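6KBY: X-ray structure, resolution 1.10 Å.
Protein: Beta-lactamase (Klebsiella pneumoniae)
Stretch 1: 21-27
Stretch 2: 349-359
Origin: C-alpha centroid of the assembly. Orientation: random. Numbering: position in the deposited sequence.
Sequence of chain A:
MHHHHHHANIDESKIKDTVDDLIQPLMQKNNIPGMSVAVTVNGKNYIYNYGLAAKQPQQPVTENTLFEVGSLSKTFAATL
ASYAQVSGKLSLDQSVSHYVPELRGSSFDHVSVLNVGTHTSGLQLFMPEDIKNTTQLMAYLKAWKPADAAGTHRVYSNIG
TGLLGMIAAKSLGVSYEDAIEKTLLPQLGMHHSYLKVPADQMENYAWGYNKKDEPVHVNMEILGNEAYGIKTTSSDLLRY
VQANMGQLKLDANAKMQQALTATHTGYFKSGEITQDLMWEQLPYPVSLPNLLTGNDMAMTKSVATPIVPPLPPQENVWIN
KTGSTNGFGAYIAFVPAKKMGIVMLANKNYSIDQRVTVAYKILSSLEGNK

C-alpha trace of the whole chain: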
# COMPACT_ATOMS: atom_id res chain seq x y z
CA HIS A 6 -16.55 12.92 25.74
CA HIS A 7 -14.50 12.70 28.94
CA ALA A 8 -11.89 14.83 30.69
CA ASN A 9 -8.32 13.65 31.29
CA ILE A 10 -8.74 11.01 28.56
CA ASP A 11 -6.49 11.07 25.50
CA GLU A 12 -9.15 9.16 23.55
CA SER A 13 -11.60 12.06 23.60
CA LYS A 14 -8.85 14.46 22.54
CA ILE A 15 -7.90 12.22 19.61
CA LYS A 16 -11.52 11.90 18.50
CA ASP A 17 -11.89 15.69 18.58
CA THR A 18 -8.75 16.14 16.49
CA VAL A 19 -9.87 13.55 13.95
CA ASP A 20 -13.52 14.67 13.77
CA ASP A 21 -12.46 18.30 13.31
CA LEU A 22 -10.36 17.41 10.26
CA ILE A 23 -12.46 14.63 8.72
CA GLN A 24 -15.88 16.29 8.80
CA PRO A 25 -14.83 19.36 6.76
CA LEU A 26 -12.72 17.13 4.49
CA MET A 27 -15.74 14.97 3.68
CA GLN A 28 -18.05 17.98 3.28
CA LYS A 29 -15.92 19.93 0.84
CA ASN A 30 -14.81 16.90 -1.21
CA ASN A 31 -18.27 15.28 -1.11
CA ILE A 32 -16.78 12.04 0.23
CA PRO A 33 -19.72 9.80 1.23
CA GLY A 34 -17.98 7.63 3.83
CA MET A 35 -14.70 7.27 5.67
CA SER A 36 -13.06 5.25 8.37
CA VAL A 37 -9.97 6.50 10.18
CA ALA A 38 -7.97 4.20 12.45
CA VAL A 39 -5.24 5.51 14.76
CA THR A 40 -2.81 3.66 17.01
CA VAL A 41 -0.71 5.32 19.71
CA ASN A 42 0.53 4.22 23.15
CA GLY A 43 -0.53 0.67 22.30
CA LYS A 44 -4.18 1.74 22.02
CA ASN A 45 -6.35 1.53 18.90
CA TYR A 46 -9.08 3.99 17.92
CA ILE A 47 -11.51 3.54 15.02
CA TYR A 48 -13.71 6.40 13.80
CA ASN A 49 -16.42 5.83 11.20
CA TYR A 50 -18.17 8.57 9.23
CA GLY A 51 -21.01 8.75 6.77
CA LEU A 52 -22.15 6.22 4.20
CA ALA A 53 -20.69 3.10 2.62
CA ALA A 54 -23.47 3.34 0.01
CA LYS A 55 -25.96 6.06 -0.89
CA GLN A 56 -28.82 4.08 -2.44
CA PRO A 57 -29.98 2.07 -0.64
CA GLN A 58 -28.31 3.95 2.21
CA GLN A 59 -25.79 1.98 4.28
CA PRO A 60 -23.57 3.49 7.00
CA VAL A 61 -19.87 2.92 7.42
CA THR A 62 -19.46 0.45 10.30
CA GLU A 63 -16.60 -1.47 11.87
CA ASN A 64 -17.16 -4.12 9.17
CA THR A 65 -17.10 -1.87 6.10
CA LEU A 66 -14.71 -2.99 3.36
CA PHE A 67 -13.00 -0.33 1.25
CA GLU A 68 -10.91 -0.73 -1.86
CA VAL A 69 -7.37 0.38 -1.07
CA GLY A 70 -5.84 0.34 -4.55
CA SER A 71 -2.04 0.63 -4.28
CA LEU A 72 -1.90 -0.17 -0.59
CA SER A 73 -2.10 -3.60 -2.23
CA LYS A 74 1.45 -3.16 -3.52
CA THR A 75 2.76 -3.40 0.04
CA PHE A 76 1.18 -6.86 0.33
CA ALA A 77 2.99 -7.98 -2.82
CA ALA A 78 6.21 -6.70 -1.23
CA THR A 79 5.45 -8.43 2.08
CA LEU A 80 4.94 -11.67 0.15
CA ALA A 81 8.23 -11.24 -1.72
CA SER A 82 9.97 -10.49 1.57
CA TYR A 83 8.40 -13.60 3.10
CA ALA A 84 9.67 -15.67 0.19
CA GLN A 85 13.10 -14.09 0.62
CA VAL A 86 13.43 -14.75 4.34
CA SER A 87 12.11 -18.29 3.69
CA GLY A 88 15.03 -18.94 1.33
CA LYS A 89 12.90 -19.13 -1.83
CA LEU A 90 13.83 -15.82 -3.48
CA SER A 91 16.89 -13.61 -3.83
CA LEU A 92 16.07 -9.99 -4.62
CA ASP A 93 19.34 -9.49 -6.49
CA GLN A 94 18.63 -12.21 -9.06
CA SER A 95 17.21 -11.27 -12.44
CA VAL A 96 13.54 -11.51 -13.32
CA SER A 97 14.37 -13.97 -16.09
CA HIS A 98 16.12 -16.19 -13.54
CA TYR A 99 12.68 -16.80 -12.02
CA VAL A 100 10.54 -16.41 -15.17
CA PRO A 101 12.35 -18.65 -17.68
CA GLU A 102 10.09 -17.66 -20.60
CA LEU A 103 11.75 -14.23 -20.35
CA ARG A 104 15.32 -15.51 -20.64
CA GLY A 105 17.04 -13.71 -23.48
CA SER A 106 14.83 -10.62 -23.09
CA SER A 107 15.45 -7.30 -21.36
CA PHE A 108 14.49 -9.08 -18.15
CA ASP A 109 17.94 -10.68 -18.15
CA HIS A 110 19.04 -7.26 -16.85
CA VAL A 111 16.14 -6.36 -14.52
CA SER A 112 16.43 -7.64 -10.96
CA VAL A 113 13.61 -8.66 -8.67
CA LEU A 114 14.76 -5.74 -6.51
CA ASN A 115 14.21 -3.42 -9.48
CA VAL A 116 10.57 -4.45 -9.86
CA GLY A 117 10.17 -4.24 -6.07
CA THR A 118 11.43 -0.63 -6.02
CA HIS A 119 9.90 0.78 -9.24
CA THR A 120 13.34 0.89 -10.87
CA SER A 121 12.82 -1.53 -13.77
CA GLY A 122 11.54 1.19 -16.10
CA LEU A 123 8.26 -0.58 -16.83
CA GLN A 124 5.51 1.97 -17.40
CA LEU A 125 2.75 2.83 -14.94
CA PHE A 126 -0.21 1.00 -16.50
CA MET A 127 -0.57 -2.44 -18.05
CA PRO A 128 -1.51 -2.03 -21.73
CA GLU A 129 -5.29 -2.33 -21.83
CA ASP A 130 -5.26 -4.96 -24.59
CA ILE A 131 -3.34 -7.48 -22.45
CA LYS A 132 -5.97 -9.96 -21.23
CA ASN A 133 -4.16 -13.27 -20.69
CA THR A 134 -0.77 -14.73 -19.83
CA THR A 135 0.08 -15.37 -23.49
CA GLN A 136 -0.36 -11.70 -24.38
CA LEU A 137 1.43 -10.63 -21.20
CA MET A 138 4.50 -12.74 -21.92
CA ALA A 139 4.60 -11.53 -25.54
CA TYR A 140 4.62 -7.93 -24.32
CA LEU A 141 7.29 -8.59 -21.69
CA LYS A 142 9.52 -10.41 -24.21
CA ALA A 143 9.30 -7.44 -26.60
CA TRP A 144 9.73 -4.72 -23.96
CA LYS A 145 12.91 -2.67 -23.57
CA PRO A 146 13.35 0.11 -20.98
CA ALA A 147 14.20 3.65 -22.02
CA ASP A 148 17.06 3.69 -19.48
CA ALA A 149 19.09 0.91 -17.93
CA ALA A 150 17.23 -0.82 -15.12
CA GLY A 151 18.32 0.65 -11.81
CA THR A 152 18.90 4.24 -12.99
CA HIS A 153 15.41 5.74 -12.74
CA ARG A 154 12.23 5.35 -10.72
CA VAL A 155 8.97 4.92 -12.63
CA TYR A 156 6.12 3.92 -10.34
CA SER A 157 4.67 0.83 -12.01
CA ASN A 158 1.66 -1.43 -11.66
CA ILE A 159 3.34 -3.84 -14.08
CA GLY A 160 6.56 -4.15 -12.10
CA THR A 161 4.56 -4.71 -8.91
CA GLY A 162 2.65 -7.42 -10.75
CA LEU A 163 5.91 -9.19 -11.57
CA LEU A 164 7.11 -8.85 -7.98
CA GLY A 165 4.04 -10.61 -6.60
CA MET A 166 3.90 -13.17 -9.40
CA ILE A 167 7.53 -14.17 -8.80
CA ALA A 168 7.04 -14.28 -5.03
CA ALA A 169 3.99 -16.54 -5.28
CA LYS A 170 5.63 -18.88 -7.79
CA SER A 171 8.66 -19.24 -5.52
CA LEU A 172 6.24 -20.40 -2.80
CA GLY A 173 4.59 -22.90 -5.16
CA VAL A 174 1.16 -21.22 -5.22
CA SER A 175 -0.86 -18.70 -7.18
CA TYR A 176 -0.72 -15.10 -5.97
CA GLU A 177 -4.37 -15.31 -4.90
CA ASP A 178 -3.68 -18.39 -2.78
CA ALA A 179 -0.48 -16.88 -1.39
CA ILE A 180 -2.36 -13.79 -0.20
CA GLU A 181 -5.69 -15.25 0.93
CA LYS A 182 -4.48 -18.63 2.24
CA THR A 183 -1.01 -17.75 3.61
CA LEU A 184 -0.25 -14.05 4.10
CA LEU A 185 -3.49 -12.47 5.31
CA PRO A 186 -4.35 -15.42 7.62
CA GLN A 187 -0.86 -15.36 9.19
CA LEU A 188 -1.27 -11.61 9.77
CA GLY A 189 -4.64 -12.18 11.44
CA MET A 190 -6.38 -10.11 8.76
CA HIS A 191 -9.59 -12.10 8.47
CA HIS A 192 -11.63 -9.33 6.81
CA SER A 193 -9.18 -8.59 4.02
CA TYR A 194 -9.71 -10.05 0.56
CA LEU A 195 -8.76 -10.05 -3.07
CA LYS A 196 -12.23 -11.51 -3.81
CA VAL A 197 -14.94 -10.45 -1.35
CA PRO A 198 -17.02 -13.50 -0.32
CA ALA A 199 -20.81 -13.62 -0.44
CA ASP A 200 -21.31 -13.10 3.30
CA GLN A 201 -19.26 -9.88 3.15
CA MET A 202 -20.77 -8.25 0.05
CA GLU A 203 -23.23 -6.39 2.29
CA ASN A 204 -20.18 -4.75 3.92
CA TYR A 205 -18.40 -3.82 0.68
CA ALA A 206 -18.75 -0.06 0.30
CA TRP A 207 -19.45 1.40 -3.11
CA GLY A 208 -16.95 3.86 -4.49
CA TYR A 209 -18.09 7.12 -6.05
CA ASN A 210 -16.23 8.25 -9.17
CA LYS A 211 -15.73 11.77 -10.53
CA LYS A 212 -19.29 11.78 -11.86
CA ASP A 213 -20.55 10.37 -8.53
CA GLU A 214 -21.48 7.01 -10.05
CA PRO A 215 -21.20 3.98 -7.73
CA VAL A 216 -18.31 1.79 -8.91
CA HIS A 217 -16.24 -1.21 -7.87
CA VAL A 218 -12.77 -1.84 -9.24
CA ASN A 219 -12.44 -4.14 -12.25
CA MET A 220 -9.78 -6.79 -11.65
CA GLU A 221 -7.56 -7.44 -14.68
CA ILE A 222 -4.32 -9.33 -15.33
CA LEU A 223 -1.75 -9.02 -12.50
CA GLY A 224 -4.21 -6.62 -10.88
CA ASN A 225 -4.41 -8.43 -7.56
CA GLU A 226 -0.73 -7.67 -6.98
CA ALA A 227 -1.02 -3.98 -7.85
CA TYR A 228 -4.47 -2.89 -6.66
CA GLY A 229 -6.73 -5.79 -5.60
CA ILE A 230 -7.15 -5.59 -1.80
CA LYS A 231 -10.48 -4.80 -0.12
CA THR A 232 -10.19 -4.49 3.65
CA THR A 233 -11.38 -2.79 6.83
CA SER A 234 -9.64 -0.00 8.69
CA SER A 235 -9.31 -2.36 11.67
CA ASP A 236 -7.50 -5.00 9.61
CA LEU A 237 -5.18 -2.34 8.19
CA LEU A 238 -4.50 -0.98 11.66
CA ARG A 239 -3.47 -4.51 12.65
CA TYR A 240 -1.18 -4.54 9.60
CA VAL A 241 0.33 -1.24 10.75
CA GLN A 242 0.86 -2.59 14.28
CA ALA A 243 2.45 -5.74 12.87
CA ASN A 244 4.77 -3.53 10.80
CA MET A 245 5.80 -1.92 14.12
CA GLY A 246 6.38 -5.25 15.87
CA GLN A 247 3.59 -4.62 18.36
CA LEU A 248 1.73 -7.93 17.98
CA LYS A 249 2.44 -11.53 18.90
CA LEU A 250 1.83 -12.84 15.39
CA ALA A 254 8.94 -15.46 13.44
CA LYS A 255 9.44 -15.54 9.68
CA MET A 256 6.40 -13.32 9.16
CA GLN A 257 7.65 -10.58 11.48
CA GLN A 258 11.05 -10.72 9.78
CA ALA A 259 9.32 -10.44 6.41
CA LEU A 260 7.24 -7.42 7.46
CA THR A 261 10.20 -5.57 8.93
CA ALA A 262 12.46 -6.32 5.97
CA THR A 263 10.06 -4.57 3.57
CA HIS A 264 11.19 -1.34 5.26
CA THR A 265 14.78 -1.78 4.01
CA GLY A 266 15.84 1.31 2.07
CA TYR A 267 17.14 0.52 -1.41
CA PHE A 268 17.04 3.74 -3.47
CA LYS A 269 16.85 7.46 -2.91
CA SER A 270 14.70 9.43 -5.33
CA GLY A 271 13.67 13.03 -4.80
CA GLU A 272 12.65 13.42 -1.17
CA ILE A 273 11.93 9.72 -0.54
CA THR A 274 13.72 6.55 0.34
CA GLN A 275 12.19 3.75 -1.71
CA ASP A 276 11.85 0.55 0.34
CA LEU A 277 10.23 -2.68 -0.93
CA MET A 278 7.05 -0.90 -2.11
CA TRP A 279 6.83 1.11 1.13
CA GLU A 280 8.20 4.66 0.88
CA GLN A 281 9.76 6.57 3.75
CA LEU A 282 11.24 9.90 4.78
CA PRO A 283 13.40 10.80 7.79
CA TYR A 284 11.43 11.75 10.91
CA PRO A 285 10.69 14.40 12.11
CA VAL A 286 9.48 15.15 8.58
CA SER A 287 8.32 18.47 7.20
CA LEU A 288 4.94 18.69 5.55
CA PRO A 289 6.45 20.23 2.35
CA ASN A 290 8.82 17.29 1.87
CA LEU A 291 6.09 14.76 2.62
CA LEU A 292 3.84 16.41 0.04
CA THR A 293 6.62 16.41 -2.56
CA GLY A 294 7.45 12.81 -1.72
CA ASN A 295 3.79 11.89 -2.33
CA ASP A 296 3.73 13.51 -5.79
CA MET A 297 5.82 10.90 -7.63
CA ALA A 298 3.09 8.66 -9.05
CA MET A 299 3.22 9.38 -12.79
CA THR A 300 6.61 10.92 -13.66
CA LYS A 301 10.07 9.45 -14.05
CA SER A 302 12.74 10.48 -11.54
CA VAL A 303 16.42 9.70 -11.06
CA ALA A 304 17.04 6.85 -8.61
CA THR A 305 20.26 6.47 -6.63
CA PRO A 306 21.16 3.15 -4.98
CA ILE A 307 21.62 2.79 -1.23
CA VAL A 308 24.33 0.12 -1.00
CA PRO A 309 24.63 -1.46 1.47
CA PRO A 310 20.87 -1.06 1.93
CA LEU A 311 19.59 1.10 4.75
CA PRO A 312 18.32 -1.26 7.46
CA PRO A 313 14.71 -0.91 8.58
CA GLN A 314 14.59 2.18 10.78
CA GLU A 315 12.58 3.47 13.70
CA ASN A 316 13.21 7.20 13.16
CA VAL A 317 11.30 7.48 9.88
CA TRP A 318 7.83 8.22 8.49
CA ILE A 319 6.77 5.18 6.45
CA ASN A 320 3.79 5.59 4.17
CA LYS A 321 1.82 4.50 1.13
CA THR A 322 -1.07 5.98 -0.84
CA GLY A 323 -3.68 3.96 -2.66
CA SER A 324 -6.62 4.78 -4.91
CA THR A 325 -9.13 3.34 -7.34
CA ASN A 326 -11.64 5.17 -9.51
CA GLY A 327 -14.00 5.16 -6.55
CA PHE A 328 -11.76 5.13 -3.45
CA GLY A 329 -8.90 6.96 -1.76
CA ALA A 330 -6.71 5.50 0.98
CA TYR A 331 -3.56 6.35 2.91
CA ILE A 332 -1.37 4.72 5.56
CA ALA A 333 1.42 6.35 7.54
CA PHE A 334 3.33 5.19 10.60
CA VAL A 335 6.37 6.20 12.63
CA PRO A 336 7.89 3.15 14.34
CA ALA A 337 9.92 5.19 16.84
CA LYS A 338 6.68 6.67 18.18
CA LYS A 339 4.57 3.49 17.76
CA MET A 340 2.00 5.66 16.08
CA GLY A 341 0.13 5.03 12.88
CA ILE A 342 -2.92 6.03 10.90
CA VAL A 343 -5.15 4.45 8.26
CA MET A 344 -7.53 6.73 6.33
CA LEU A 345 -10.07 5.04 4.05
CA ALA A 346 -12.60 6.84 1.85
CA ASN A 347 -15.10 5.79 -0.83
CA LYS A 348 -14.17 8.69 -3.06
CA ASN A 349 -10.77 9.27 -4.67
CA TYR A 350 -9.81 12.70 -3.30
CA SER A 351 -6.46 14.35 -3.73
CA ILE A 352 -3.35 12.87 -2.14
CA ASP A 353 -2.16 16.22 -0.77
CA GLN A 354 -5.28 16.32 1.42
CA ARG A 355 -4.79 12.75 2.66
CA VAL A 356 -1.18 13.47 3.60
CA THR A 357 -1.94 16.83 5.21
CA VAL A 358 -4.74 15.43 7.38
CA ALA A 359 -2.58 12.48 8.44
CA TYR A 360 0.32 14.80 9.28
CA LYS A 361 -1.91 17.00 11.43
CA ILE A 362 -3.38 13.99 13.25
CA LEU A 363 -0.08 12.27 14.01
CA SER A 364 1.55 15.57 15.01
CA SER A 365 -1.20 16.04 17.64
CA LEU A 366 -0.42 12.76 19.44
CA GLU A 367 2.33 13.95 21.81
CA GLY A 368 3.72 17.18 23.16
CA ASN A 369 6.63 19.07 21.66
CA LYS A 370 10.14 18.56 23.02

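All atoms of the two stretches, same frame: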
# COMPACT_ATOMS: atom_id res chain seq x y z
N ASP A 21 -12.59 16.93 13.77
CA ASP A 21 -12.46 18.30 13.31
C ASP A 21 -11.78 18.42 11.96
O ASP A 21 -11.98 19.42 11.27
CB ASP A 21 -11.71 19.15 14.34
CG ASP A 21 -12.55 19.46 15.57
OD1 ASP A 21 -13.74 19.08 15.61
OD2 ASP A 21 -12.00 20.07 16.51
N LEU A 22 -10.97 17.43 11.58
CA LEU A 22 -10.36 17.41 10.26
C LEU A 22 -11.18 16.63 9.25
O LEU A 22 -11.28 17.03 8.08
CB LEU A 22 -8.95 16.81 10.33
CG LEU A 22 -7.96 17.68 11.10
CD1 LEU A 22 -6.72 16.89 11.49
CD2 LEU A 22 -7.56 18.89 10.28
N ILE A 23 -11.78 15.51 9.66
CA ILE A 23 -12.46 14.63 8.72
C ILE A 23 -13.80 15.19 8.29
O ILE A 23 -14.18 15.07 7.12
CB ILE A 23 -12.58 13.21 9.31
CG1 ILE A 23 -11.19 12.58 9.46
CG2 ILE A 23 -13.49 12.33 8.45
CD1 ILE A 23 -10.45 12.35 8.14
N GLN A 24 -14.57 15.78 9.21
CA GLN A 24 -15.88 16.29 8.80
C GLN A 24 -15.78 17.36 7.73
O GLN A 24 -16.49 17.25 6.71
CB GLN A 24 -16.72 16.69 10.02
CG GLN A 24 -17.13 15.49 10.85
CD GLN A 24 -18.02 15.89 12.00
OE1 GLN A 24 -17.88 16.98 12.56
NE2 GLN A 24 -18.96 15.02 12.35
N PRO A 25 -14.95 18.40 7.87
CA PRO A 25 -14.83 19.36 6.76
C PRO A 25 -14.24 18.74 5.50
O PRO A 25 -14.66 19.09 4.39
CB PRO A 25 -13.94 20.47 7.35
CG PRO A 25 -14.09 20.32 8.85
CD PRO A 25 -14.20 18.84 9.06
N LEU A 26 -13.28 17.82 5.65
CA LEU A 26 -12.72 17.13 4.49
C LEU A 26 -13.81 16.43 3.69
O LEU A 26 -13.87 16.53 2.46
CB LEU A 26 -11.68 16.12 4.98
CG LEU A 26 -11.00 15.29 3.89
CD1 LEU A 26 -9.94 16.12 3.18
CD2 LEU A 26 -10.40 14.03 4.49
N MET A 27 -14.69 15.70 4.38
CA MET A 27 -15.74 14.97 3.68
C MET A 27 -16.77 15.91 3.08
O MET A 27 -17.30 15.66 1.98
CB MET A 27 -16.42 14.00 4.64
CG MET A 27 -15.52 12.87 5.07
SD MET A 27 -16.28 11.72 6.24
CE MET A 27 -17.59 11.01 5.24
N ASN A 349 -12.18 8.99 -4.40
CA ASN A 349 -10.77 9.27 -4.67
C ASN A 349 -10.58 10.79 -4.62
O ASN A 349 -10.86 11.49 -5.59
CB ASN A 349 -10.41 8.71 -6.04
CG ASN A 349 -8.96 8.93 -6.42
OD1 ASN A 349 -8.23 9.71 -5.80
ND2 ASN A 349 -8.53 8.24 -7.47
N TYR A 350 -10.11 11.29 -3.48
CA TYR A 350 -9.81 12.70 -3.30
C TYR A 350 -8.30 12.89 -3.22
O TYR A 350 -7.55 11.93 -3.01
CB TYR A 350 -10.53 13.25 -2.05
CG TYR A 350 -10.00 12.69 -0.75
CD1 TYR A 350 -10.30 11.39 -0.35
CD2 TYR A 350 -9.18 13.45 0.06
CE1 TYR A 350 -9.80 10.88 0.83
CE2 TYR A 350 -8.68 12.95 1.24
CZ TYR A 350 -8.99 11.66 1.62
OH TYR A 350 -8.47 11.17 2.80
N SER A 351 -7.85 14.12 -3.39
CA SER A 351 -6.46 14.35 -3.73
C SER A 351 -5.49 13.92 -2.63
O SER A 351 -5.76 14.06 -1.43
CB SER A 351 -6.21 15.80 -4.15
OG SER A 351 -6.46 16.68 -3.08
N ILE A 352 -4.35 13.41 -3.06
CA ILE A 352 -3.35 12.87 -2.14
C ILE A 352 -2.83 13.94 -1.18
O ILE A 352 -2.60 13.65 -0.01
CB ILE A 352 -2.22 12.19 -2.93
CG1 ILE A 352 -2.68 10.79 -3.38
CG2 ILE A 352 -0.96 12.09 -2.11
CD1 ILE A 352 -1.77 10.14 -4.39
N ASP A 353 -2.66 15.17 -1.66
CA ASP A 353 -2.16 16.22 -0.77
C ASP A 353 -3.06 16.38 0.46
O ASP A 353 -2.57 16.63 1.56
CB ASP A 353 -2.03 17.55 -1.52
CG ASP A 353 -3.36 18.16 -1.86
OD1 ASP A 353 -4.09 17.54 -2.66
OD2 ASP A 353 -3.70 19.23 -1.33
N GLN A 354 -4.37 16.23 0.28
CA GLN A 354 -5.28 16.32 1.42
C GLN A 354 -5.13 15.13 2.36
O GLN A 354 -5.17 15.30 3.59
CB GLN A 354 -6.72 16.45 0.94
CG GLN A 354 -6.99 17.71 0.17
CD GLN A 354 -8.43 17.80 -0.23
OE1 GLN A 354 -9.27 18.25 0.54
NE2 GLN A 354 -8.74 17.33 -1.43
N ARG A 355 -4.99 13.92 1.81
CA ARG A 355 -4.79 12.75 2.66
C ARG A 355 -3.56 12.93 3.53
O ARG A 355 -3.59 12.71 4.75
CB ARG A 355 -4.58 11.49 1.80
CG ARG A 355 -5.66 11.26 0.77
CD ARG A 355 -5.42 9.99 -0.02
NE ARG A 355 -6.14 10.05 -1.29
CZ ARG A 355 -6.04 9.13 -2.25
NH1 ARG A 355 -5.28 8.05 -2.08
NH2 ARG A 355 -6.72 9.29 -3.38
N VAL A 356 -2.45 13.34 2.90
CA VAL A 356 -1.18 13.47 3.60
C VAL A 356 -1.25 14.58 4.64
O VAL A 356 -0.74 14.42 5.77
CB VAL A 356 -0.09 13.73 2.56
CG1 VAL A 356 1.20 14.15 3.24
CG2 VAL A 356 0.11 12.50 1.67
N THR A 357 -1.86 15.70 4.29
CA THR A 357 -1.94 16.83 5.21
C THR A 357 -2.75 16.47 6.45
O THR A 357 -2.36 16.77 7.59
CB THR A 357 -2.52 18.05 4.49
OG1 THR A 357 -1.65 18.44 3.42
CG2 THR A 357 -2.70 19.21 5.46
N VAL A 358 -3.91 15.84 6.25
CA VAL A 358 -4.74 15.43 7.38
C VAL A 358 -3.99 14.44 8.27
O VAL A 358 -3.97 14.58 9.50
CB VAL A 358 -6.08 14.88 6.89
CG1 VAL A 358 -6.82 14.18 8.01
CG2 VAL A 358 -6.94 16.00 6.31
N ALA A 359 -3.34 13.45 7.66
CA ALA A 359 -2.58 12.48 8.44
C ALA A 359 -1.46 13.15 9.23
O ALA A 359 -1.22 12.81 10.40
CB ALA A 359 -2.01 11.41 7.52

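How do the two stretches meet? Two helices, more than 300 residues apart in sequence, run nearly antiparallel at 164°, their axes 10.8 Å apart at closest approach. No hydrogen bond crosses between them, so the contact rests on side-chain packing.

What do Leu22 and Ile23 contribute? Leu22 points toward the other helix, and its CB lies 4.1 Å from CG1 of Val358; these residues also have the closest pair of CA atoms, 6.6 Å apart. Ile23 starts out sideways, yet its m, m rotamer brings CD1 back to within 4.1 Å of the same Val358 CG1. One methyl of Val358 thus serves both neighbours.

Why does Leu26 reach so many partners? One turn on, where its N bonds to Leu22 O, Leu26 again points toward the other stretch. Its CD1 sits 3.5 Å from Gln354 OE1. Both Leu26 methyls border the Tyr350 ring, CD2 at 3.8 Å and CD1 at 3.9 Å from Tyr350 CE2, with CD2 oblique to the ring; both also lie near Val358 CG2, CD1 at 4.3 Å and CD2 at 4.4 Å.

What steadies the partners of Leu26? Both NE and NH2 of Arg355 donate to Tyr350 O, at 2.9 and 2.8 Å, tying the loop to the helix. Gln354 NE2 donates to Ser351 OG at 2.9 Å, linking the glutamine's amide end to the residue just before the helix.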